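Local coordinates for DNA protection during starvation protein (Mycobacterium smegmatis, PDB 2YW6), which probably protects DNA by oxidising Fe(2+) with hydrogen peroxide and storing the iron as a ferric mineral inside a hollow shell of twelve subunits, at residues N41-N46 and V97-V102; A108-Y113 and K147-V152; K23-Y28 and E67-I72. All blocks are in the same frame, centred on the assembly; numbering follows the deposited sequence.

Contact 1. Residues N41-N46 and V97-V102; sequences NVVGPN and VERDTV
V43 meets D100 through a chi1 of -61°, which turns CG1 anti to its own carbonyl carbon and sets CG2 between backbone N and carbonyl carbon, where CG2 lies 3.1 Å from D100 O. At the far end of the contact V102 has CG1 anti to its backbone N (chi1 165°), and its other methyl, CG2, rests 3.8 Å from N46 O. The backbones do the gripping. N41-N46 and V97-V102 run in nearly the same direction and form a minimal, weakly bonded parallel pair, its bridge at V42 and D100. D100 N donates to N41 O at 2.8 Å, and V43 N returns the bond to D100 O at 2.8 Å. D100 thus uses both its N and its O on N41-N46, flanking V42, whose CA-H also points at D100 O (3.3 Å). N41 CB sits against E98 O at 3.4 Å. V42 and D100 put their side chains on the same face, where both touch H105 of helix 102-127, before which T101 stands at the N-cap position. D100 OD2 also takes a weak bond from T101 N. E98 faces outward to a salt bridge with K80 of a neighbouring subunit. Because both bonds across the contact are made by main-chain atoms, the pairing depends on backbone course more than on side-chain identity. It pins the link between helices 12-41 and 47-75 to the start of helix 102-127, while the carboxylate of E98 is spent on the neighbouring subunit.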
loop_
_atom_site.group_PDB
_atom_site.type_symbol
_atom_site.label_atom_id
_atom_site.label_comp_id
_atom_site.label_asym_id
_atom_site.label_seq_id
_atom_site.Cartn_x
_atom_site.Cartn_y
_atom_site.Cartn_z
ATOM N N ASN B 41 -32.005 -2.478 5.850
ATOM C CA ASN B 41 -33.354 -1.954 5.939
ATOM C C ASN B 41 -33.568 -0.524 6.426
ATOM O O ASN B 41 -34.724 -0.101 6.582
ATOM C CB ASN B 41 -34.212 -2.929 6.755
ATOM C CG ASN B 41 -34.465 -4.237 6.012
ATOM O OD1 ASN B 41 -33.725 -5.213 6.152
ATOM N ND2 ASN B 41 -35.505 -4.246 5.190
ATOM N N VAL B 42 -32.483 0.222 6.659
ATOM C CA VAL B 42 -32.608 1.619 7.095
ATOM C C VAL B 42 -32.773 2.556 5.914
ATOM O O VAL B 42 -31.993 2.527 4.954
ATOM C CB VAL B 42 -31.385 2.132 7.910
ATOM C CG1 VAL B 42 -31.571 1.815 9.366
ATOM C CG2 VAL B 42 -30.091 1.513 7.397
ATOM N N VAL B 43 -33.795 3.394 5.999
ATOM C CA VAL B 43 -34.082 4.363 4.959
ATOM C C VAL B 43 -34.188 5.724 5.622
ATOM O O VAL B 43 -34.126 5.835 6.848
ATOM C CB VAL B 43 -35.407 4.041 4.250
ATOM C CG1 VAL B 43 -35.313 2.676 3.586
ATOM C CG2 VAL B 43 -36.556 4.082 5.246
ATOM N N GLY B 44 -34.344 6.759 4.808
ATOM C CA GLY B 44 -34.458 8.095 5.351
ATOM C C GLY B 44 -33.245 8.954 5.069
ATOM O O GLY B 44 -32.226 8.468 4.595
ATOM N N PRO B 45 -33.330 10.248 5.390
ATOM C CA PRO B 45 -32.306 11.282 5.214
ATOM C C PRO B 45 -30.873 10.931 5.623
ATOM O O PRO B 45 -29.969 10.934 4.790
ATOM C CB PRO B 45 -32.854 12.442 6.040
ATOM C CG PRO B 45 -34.334 12.264 5.937
ATOM C CD PRO B 45 -34.495 10.783 6.118
ATOM N N ASN B 46 -30.674 10.636 6.904
ATOM C CA ASN B 46 -29.348 10.328 7.447
ATOM C C ASN B 46 -29.000 8.841 7.521
ATOM O O ASN B 46 -28.349 8.399 8.474
ATOM C CB ASN B 46 -29.224 10.936 8.845
ATOM C CG ASN B 46 -29.635 12.392 8.883
ATOM O OD1 ASN B 46 -28.960 13.254 8.320
ATOM N ND2 ASN B 46 -30.753 12.673 9.540
ATOM N N VAL B 97 -37.639 -5.298 13.447
ATOM C CA VAL B 97 -37.880 -4.054 12.722
ATOM C C VAL B 97 -37.360 -4.289 11.313
ATOM O O VAL B 97 -36.222 -4.733 11.146
ATOM C CB VAL B 97 -37.111 -2.864 13.321
ATOM C CG1 VAL B 97 -37.469 -1.600 12.565
ATOM C CG2 VAL B 97 -37.423 -2.722 14.801
ATOM N N GLU B 98 -38.179 -3.995 10.308
ATOM C CA GLU B 98 -37.768 -4.204 8.923
ATOM C C GLU B 98 -37.484 -2.907 8.189
ATOM O O GLU B 98 -36.786 -2.047 8.713
ATOM C CB GLU B 98 -38.832 -5.024 8.207
ATOM C CG GLU B 98 -38.866 -6.455 8.702
ATOM C CD GLU B 98 -40.199 -7.125 8.471
ATOM O OE1 GLU B 98 -40.713 -7.068 7.333
ATOM O OE2 GLU B 98 -40.730 -7.720 9.433
ATOM N N ARG B 99 -37.995 -2.773 6.971
ATOM C CA ARG B 99 -37.789 -1.544 6.202
ATOM C C ARG B 99 -38.226 -0.437 7.172
ATOM O O ARG B 99 -39.362 -0.449 7.643
ATOM C CB ARG B 99 -38.704 -1.555 4.977
ATOM C CG ARG B 99 -38.416 -0.505 3.922
ATOM C CD ARG B 99 -37.627 -1.121 2.785
ATOM N NE ARG B 99 -37.713 -0.352 1.547
ATOM C CZ ARG B 99 -37.252 -0.782 0.376
ATOM N NH1 ARG B 99 -36.677 -1.974 0.288
ATOM N NH2 ARG B 99 -37.368 -0.025 -0.709
ATOM N N ASP B 100 -37.352 0.504 7.499
ATOM C CA ASP B 100 -37.758 1.542 8.437
ATOM C C ASP B 100 -36.744 2.669 8.525
ATOM O O ASP B 100 -35.704 2.629 7.876
ATOM C CB ASP B 100 -37.997 0.922 9.824
ATOM C CG ASP B 100 -39.210 1.513 10.527
ATOM O OD1 ASP B 100 -39.717 0.895 11.484
ATOM O OD2 ASP B 100 -39.661 2.601 10.123
ATOM N N THR B 101 -37.052 3.678 9.329
ATOM C CA THR B 101 -36.181 4.838 9.482
ATOM C C THR B 101 -35.040 4.628 10.471
ATOM O O THR B 101 -34.968 3.604 11.163
ATOM C CB THR B 101 -36.983 6.084 9.934
ATOM O OG1 THR B 101 -37.563 5.844 11.223
ATOM C CG2 THR B 101 -38.085 6.390 8.941
ATOM N N VAL B 102 -34.160 5.625 10.525
ATOM C CA VAL B 102 -33.008 5.624 11.408
ATOM C C VAL B 102 -33.430 5.682 12.873
ATOM O O VAL B 102 -32.797 5.058 13.732
ATOM C CB VAL B 102 -32.082 6.832 11.069
ATOM C CG1 VAL B 102 -31.076 7.086 12.183
ATOM C CG2 VAL B 102 -31.356 6.559 9.763
#

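Contact 2. Residues A108-Y113 and K147-V152; sequences ALDLVY and KFQWFV
Y113 reaches from helix 108-113 across to F148 and Q149, and its side chain can be followed outward. Its CB packs on Q149 CG at 3.6 Å, and CD2 comes 4.2 Å from Q149 CB as the two side chains slide past each other in opposite directions. Further out, F148 CD2 lies over one face of the tyrosine ring, 3.4 Å from CZ and 3.7 Å from CE2. At the tip OH is 3.5 Å from the same F148 CD2 and is hydrogen-bonded to Q57 of helix 47-75. The rings meet obliquely, planes at 38°; F148, whose CB points toward the other helix, has CG anti to its backbone N (chi1 -174°). Next to this pair along the helices, V152 CG1 fits against L109 CB (4.4 Å) and the D110 backbone N. D110 OD2 sits 3.3 Å from Q149 CG, but its charge is paired with R153, one turn beyond Q149 on the same helix. The two helix segments run antiparallel, axes 9.5 Å apart. Carbon contacts make up much of the interface; of its polar ends, the phenol is bonded to Q57 and the carboxylate to R153, so the buried tyrosine ring can lie in the bundle core with its hydroxyl satisfied.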
loop_
_atom_site.group_PDB
_atom_site.type_symbol
_atom_site.label_atom_id
_atom_site.label_comp_id
_atom_site.label_asym_id
_atom_site.label_seq_id
_atom_site.Cartn_x
_atom_site.Cartn_y
_atom_site.Cartn_z
ATOM N N ALA B 108 -34.186 0.487 18.496
ATOM C CA ALA B 108 -34.201 -0.968 18.630
ATOM C C ALA B 108 -32.794 -1.491 18.910
ATOM O O ALA B 108 -32.614 -2.338 19.785
ATOM C CB ALA B 108 -34.771 -1.623 17.351
ATOM N N LEU B 109 -31.804 -0.978 18.170
ATOM C CA LEU B 109 -30.406 -1.398 18.336
ATOM C C LEU B 109 -29.843 -1.017 19.696
ATOM O O LEU B 109 -29.045 -1.761 20.274
ATOM C CB LEU B 109 -29.512 -0.795 17.244
ATOM C CG LEU B 109 -29.334 -1.576 15.941
ATOM C CD1 LEU B 109 -28.371 -0.818 15.072
ATOM C CD2 LEU B 109 -28.801 -2.974 16.215
ATOM N N ASP B 110 -30.239 0.152 20.193
ATOM C CA ASP B 110 -29.793 0.600 21.505
ATOM C C ASP B 110 -30.237 -0.476 22.505
ATOM O O ASP B 110 -29.475 -0.885 23.398
ATOM C CB ASP B 110 -30.455 1.937 21.855
ATOM C CG ASP B 110 -29.918 2.535 23.141
ATOM O OD1 ASP B 110 -30.604 3.392 23.731
ATOM O OD2 ASP B 110 -28.804 2.163 23.560
ATOM N N LEU B 111 -31.483 -0.921 22.341
ATOM C CA LEU B 111 -32.066 -1.948 23.200
ATOM C C LEU B 111 -31.258 -3.235 23.090
ATOM O O LEU B 111 -30.906 -3.843 24.103
ATOM C CB LEU B 111 -33.519 -2.205 22.790
ATOM C CG LEU B 111 -34.652 -1.890 23.778
ATOM C CD1 LEU B 111 -34.180 -0.991 24.929
ATOM C CD2 LEU B 111 -35.792 -1.236 22.991
ATOM N N VAL B 112 -30.973 -3.650 21.857
ATOM C CA VAL B 112 -30.192 -4.859 21.629
ATOM C C VAL B 112 -28.862 -4.780 22.396
ATOM O O VAL B 112 -28.485 -5.728 23.089
ATOM C CB VAL B 112 -29.918 -5.074 20.116
ATOM C CG1 VAL B 112 -28.932 -6.224 19.918
ATOM C CG2 VAL B 112 -31.228 -5.365 19.393
ATOM N N TYR B 113 -28.169 -3.646 22.294
ATOM C CA TYR B 113 -26.902 -3.468 22.984
ATOM C C TYR B 113 -27.001 -3.446 24.510
ATOM O O TYR B 113 -26.036 -3.799 25.195
ATOM C CB TYR B 113 -26.185 -2.202 22.480
ATOM C CG TYR B 113 -25.383 -2.479 21.234
ATOM C CD1 TYR B 113 -26.019 -2.753 20.020
ATOM C CD2 TYR B 113 -23.994 -2.617 21.294
ATOM C CE1 TYR B 113 -25.291 -3.175 18.910
ATOM C CE2 TYR B 113 -23.262 -3.037 20.196
ATOM C CZ TYR B 113 -23.911 -3.319 19.015
ATOM O OH TYR B 113 -23.199 -3.806 17.951
ATOM N N LYS B 147 -18.786 1.619 23.139
ATOM C CA LYS B 147 -18.561 2.816 22.350
ATOM C C LYS B 147 -19.604 2.860 21.233
ATOM O O LYS B 147 -20.205 3.896 20.967
ATOM C CB LYS B 147 -17.160 2.817 21.732
ATOM C CG LYS B 147 -16.926 4.038 20.850
ATOM C CD LYS B 147 -15.931 3.785 19.727
ATOM C CE LYS B 147 -14.506 3.951 20.201
ATOM N NZ LYS B 147 -13.557 4.078 19.055
ATOM N N PHE B 148 -19.820 1.728 20.580
ATOM C CA PHE B 148 -20.789 1.669 19.499
ATOM C C PHE B 148 -22.195 2.083 19.940
ATOM O O PHE B 148 -22.882 2.821 19.225
ATOM C CB PHE B 148 -20.851 0.261 18.902
ATOM C CG PHE B 148 -21.717 0.172 17.684
ATOM C CD1 PHE B 148 -21.243 0.594 16.444
ATOM C CD2 PHE B 148 -23.025 -0.291 17.783
ATOM C CE1 PHE B 148 -22.059 0.553 15.321
ATOM C CE2 PHE B 148 -23.855 -0.337 16.667
ATOM C CZ PHE B 148 -23.376 0.087 15.432
ATOM N N GLN B 149 -22.619 1.590 21.105
ATOM C CA GLN B 149 -23.942 1.899 21.636
ATOM C C GLN B 149 -24.054 3.400 21.814
ATOM O O GLN B 149 -25.112 3.987 21.603
ATOM C CB GLN B 149 -24.174 1.212 22.984
ATOM C CG GLN B 149 -25.636 1.223 23.418
ATOM C CD GLN B 149 -25.828 0.928 24.900
ATOM O OE1 GLN B 149 -26.883 0.436 25.316
ATOM N NE2 GLN B 149 -24.819 1.246 25.703
ATOM N N TRP B 150 -22.958 4.026 22.214
ATOM C CA TRP B 150 -22.983 5.465 22.388
ATOM C C TRP B 150 -23.219 6.184 21.061
ATOM O O TRP B 150 -23.976 7.158 21.011
ATOM C CB TRP B 150 -21.691 5.976 23.020
ATOM C CG TRP B 150 -21.682 7.458 23.028
ATOM C CD1 TRP B 150 -22.626 8.275 23.576
ATOM C CD2 TRP B 150 -20.736 8.307 22.374
ATOM N NE1 TRP B 150 -22.332 9.586 23.296
ATOM C CE2 TRP B 150 -21.181 9.638 22.560
ATOM C CE3 TRP B 150 -19.565 8.082 21.645
ATOM C CZ2 TRP B 150 -20.488 10.735 22.040
ATOM C CZ3 TRP B 150 -18.873 9.178 21.126
ATOM C CH2 TRP B 150 -19.339 10.488 21.328
ATOM N N PHE B 151 -22.577 5.727 19.989
ATOM C CA PHE B 151 -22.780 6.371 18.691
ATOM C C PHE B 151 -24.241 6.234 18.322
ATOM O O PHE B 151 -24.835 7.143 17.752
ATOM C CB PHE B 151 -21.917 5.736 17.596
ATOM C CG PHE B 151 -20.459 6.075 17.698
ATOM C CD1 PHE B 151 -20.037 7.220 18.369
ATOM C CD2 PHE B 151 -19.503 5.261 17.103
ATOM C CE1 PHE B 151 -18.686 7.549 18.450
ATOM C CE2 PHE B 151 -18.142 5.586 17.177
ATOM C CZ PHE B 151 -17.737 6.735 17.857
ATOM N N VAL B 152 -24.818 5.087 18.659
ATOM C CA VAL B 152 -26.225 4.830 18.381
ATOM C C VAL B 152 -27.076 5.821 19.174
ATOM O O VAL B 152 -27.914 6.520 18.606
ATOM C CB VAL B 152 -26.619 3.371 18.767
ATOM C CG1 VAL B 152 -28.098 3.141 18.513
ATOM C CG2 VAL B 152 -25.787 2.364 17.961
#

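Contact 3. Residues K23-Y28 and E67-I72; sequences KQLSTY and EVAERI
V68 and L25 carry the apolar packing between helices 23-28 and 67-72. The valine stands with CG1 anti to its backbone N (chi1 171°), which sends that methyl against L25: CG1 lies 3.8 Å from the leucine backbone N and 3.9 Å from its CB. L25 then runs on past the valine, its CG meeting A69 CB at 4.2 Å while its CB touches I72 CD1, so one leucine spans a full turn of the opposite helix. Q24 adds only its CB, near the same V68 methyl, before its amide leads away.

The aromatic contact belongs to the other methyl. V68 CG2 comes up to the edge of the Y28 ring, close to the ring plane, 3.4 Å from CE1, and the two side chains cross at about a right angle.

Polar bonds hold the groups around this packing rather than joining the segments directly. Q24 NE2 donates to Y28 OH at 3.0 Å, with the phenol oxygen 20° out of the amide plane, and also bonds to T120 of helix 102-127. The same Y28 hydroxyl bonds H141 ND1, and H141 NE2 bonds E67 OE1, so the histidine of helix 132-155 ties both helices together from one side.

The axes of the two segments approach to 9.2 Å and run antiparallel at 153°, as expected for neighbours in the four-helix bundle of the ferritin-like fold. E70, which takes no part in the packing on 23-28, is probably an iron ligand, as is D66 just before this segment; H39 of a neighbouring subunit packs on E70, consistent with the Dps ferroxidase site, shared between two subunits.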
loop_
_atom_site.group_PDB
_atom_site.type_symbol
_atom_site.label_atom_id
_atom_site.label_comp_id
_atom_site.label_asym_id
_atom_site.label_seq_id
_atom_site.Cartn_x
_atom_site.Cartn_y
_atom_site.Cartn_z
ATOM N N LYS B 23 -22.167 -18.815 24.915
ATOM C CA LYS B 23 -23.269 -17.861 25.017
ATOM C C LYS B 23 -22.853 -16.614 24.243
ATOM O O LYS B 23 -23.597 -16.104 23.408
ATOM C CB LYS B 23 -23.522 -17.459 26.481
ATOM C CG LYS B 23 -24.519 -18.306 27.242
ATOM C CD LYS B 23 -23.977 -19.678 27.524
ATOM C CE LYS B 23 -24.915 -20.453 28.433
ATOM N NZ LYS B 23 -24.281 -21.714 28.920
ATOM N N GLN B 24 -21.654 -16.127 24.547
ATOM C CA GLN B 24 -21.129 -14.938 23.903
ATOM C C GLN B 24 -21.045 -15.140 22.390
ATOM O O GLN B 24 -21.403 -14.248 21.617
ATOM C CB GLN B 24 -19.749 -14.605 24.476
ATOM C CG GLN B 24 -19.311 -13.167 24.223
ATOM C CD GLN B 24 -20.039 -12.147 25.099
ATOM O OE1 GLN B 24 -21.066 -12.451 25.718
ATOM N NE2 GLN B 24 -19.512 -10.928 25.142
ATOM N N LEU B 25 -20.580 -16.314 21.976
ATOM C CA LEU B 25 -20.450 -16.633 20.564
ATOM C C LEU B 25 -21.781 -16.474 19.814
ATOM O O LEU B 25 -21.830 -15.869 18.738
ATOM C CB LEU B 25 -19.943 -18.068 20.399
ATOM C CG LEU B 25 -19.165 -18.488 19.144
ATOM C CD1 LEU B 25 -19.529 -19.916 18.799
ATOM C CD2 LEU B 25 -19.472 -17.580 17.964
ATOM N N SER B 26 -22.856 -17.022 20.373
ATOM C CA SER B 26 -24.158 -16.928 19.727
ATOM C C SER B 26 -24.674 -15.493 19.693
ATOM O O SER B 26 -25.329 -15.086 18.730
ATOM C CB SER B 26 -25.166 -17.837 20.437
ATOM O OG SER B 26 -24.670 -19.163 20.501
ATOM N N THR B 27 -24.383 -14.727 20.741
ATOM C CA THR B 27 -24.812 -13.331 20.805
ATOM C C THR B 27 -24.129 -12.516 19.714
ATOM O O THR B 27 -24.755 -11.649 19.098
ATOM C CB THR B 27 -24.474 -12.690 22.162
ATOM O OG1 THR B 27 -25.336 -13.230 23.166
ATOM C CG2 THR B 27 -24.649 -11.172 22.099
ATOM N N TYR B 28 -22.842 -12.786 19.491
ATOM C CA TYR B 28 -22.088 -12.088 18.459
ATOM C C TYR B 28 -22.626 -12.444 17.082
ATOM O O TYR B 28 -22.881 -11.562 16.265
ATOM C CB TYR B 28 -20.605 -12.449 18.535
ATOM C CG TYR B 28 -19.863 -11.848 19.716
ATOM C CD1 TYR B 28 -18.584 -12.302 20.069
ATOM C CD2 TYR B 28 -20.410 -10.789 20.450
ATOM C CE1 TYR B 28 -17.875 -11.716 21.126
ATOM C CE2 TYR B 28 -19.714 -10.198 21.505
ATOM C CZ TYR B 28 -18.445 -10.661 21.837
ATOM O OH TYR B 28 -17.764 -10.083 22.883
ATOM N N GLU B 67 -12.592 -14.921 17.447
ATOM C CA GLU B 67 -11.800 -14.950 18.684
ATOM C C GLU B 67 -12.494 -15.829 19.730
ATOM O O GLU B 67 -11.939 -16.825 20.193
ATOM C CB GLU B 67 -11.627 -13.521 19.223
ATOM C CG GLU B 67 -10.514 -12.742 18.534
ATOM C CD GLU B 67 -10.678 -11.223 18.580
ATOM O OE1 GLU B 67 -11.087 -10.665 19.620
ATOM O OE2 GLU B 67 -10.374 -10.580 17.555
ATOM N N VAL B 68 -13.718 -15.459 20.091
ATOM C CA VAL B 68 -14.469 -16.227 21.060
ATOM C C VAL B 68 -14.537 -17.706 20.662
ATOM O O VAL B 68 -14.312 -18.583 21.496
ATOM C CB VAL B 68 -15.888 -15.645 21.224
ATOM C CG1 VAL B 68 -16.744 -16.550 22.066
ATOM C CG2 VAL B 68 -15.796 -14.293 21.904
ATOM N N ALA B 69 -14.818 -17.980 19.388
ATOM C CA ALA B 69 -14.907 -19.356 18.919
ATOM C C ALA B 69 -13.573 -20.076 19.029
ATOM O O ALA B 69 -13.505 -21.196 19.527
ATOM C CB ALA B 69 -15.406 -19.397 17.485
ATOM N N GLU B 70 -12.502 -19.451 18.570
ATOM C CA GLU B 70 -11.216 -20.115 18.665
ATOM C C GLU B 70 -10.773 -20.318 20.126
ATOM O O GLU B 70 -9.952 -21.189 20.417
ATOM C CB GLU B 70 -10.175 -19.342 17.861
ATOM C CG GLU B 70 -10.623 -19.143 16.420
ATOM C CD GLU B 70 -9.478 -19.021 15.436
ATOM O OE1 GLU B 70 -8.370 -18.598 15.843
ATOM O OE2 GLU B 70 -9.697 -19.335 14.245
ATOM N N ARG B 71 -11.337 -19.530 21.038
ATOM C CA ARG B 71 -10.992 -19.646 22.450
ATOM C C ARG B 71 -11.737 -20.848 23.046
ATOM O O ARG B 71 -11.221 -21.542 23.921
ATOM C CB ARG B 71 -11.351 -18.347 23.192
ATOM C CG ARG B 71 -10.927 -18.299 24.664
ATOM C CD ARG B 71 -9.426 -18.547 24.828
ATOM N NE ARG B 71 -8.997 -18.510 26.228
ATOM C CZ ARG B 71 -7.789 -18.868 26.655
ATOM N NH1 ARG B 71 -6.866 -19.288 25.801
ATOM N NH2 ARG B 71 -7.494 -18.807 27.943
ATOM N N ILE B 72 -12.946 -21.103 22.560
ATOM C CA ILE B 72 -13.713 -22.243 23.039
ATOM C C ILE B 72 -12.965 -23.521 22.629
ATOM O O ILE B 72 -12.738 -24.409 23.450
ATOM C CB ILE B 72 -15.155 -22.235 22.455
ATOM C CG1 ILE B 72 -15.943 -21.056 23.053
ATOM C CG2 ILE B 72 -15.857 -23.567 22.738
ATOM C CD1 ILE B 72 -17.340 -20.873 22.478
#

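Overall arrangement
From the N terminus, helix 12-41 carries the first half of contact 3 and ends at the strand that opens contact 1. Helix 47-75 then folds back, and contact 3 closes when 67-72 packs on 23-28. Contact 1 closes later, at 97-102, after the long connection bearing helix 83-89, so the two cross along the chain; it fastens strand 42-43, between helices 12-41 and 47-75, to the strand leading into helix 102-127. Contact 2 follows both in series, joining helix 102-127 to helix 132-155. Contacts 1 and 2 touch through V97 and A108; contact 3 lies on the opposite side of the chain's centre, its centre about 29 Å from that of contact 1. Both 1 and 3 meet the same neighbouring subunit.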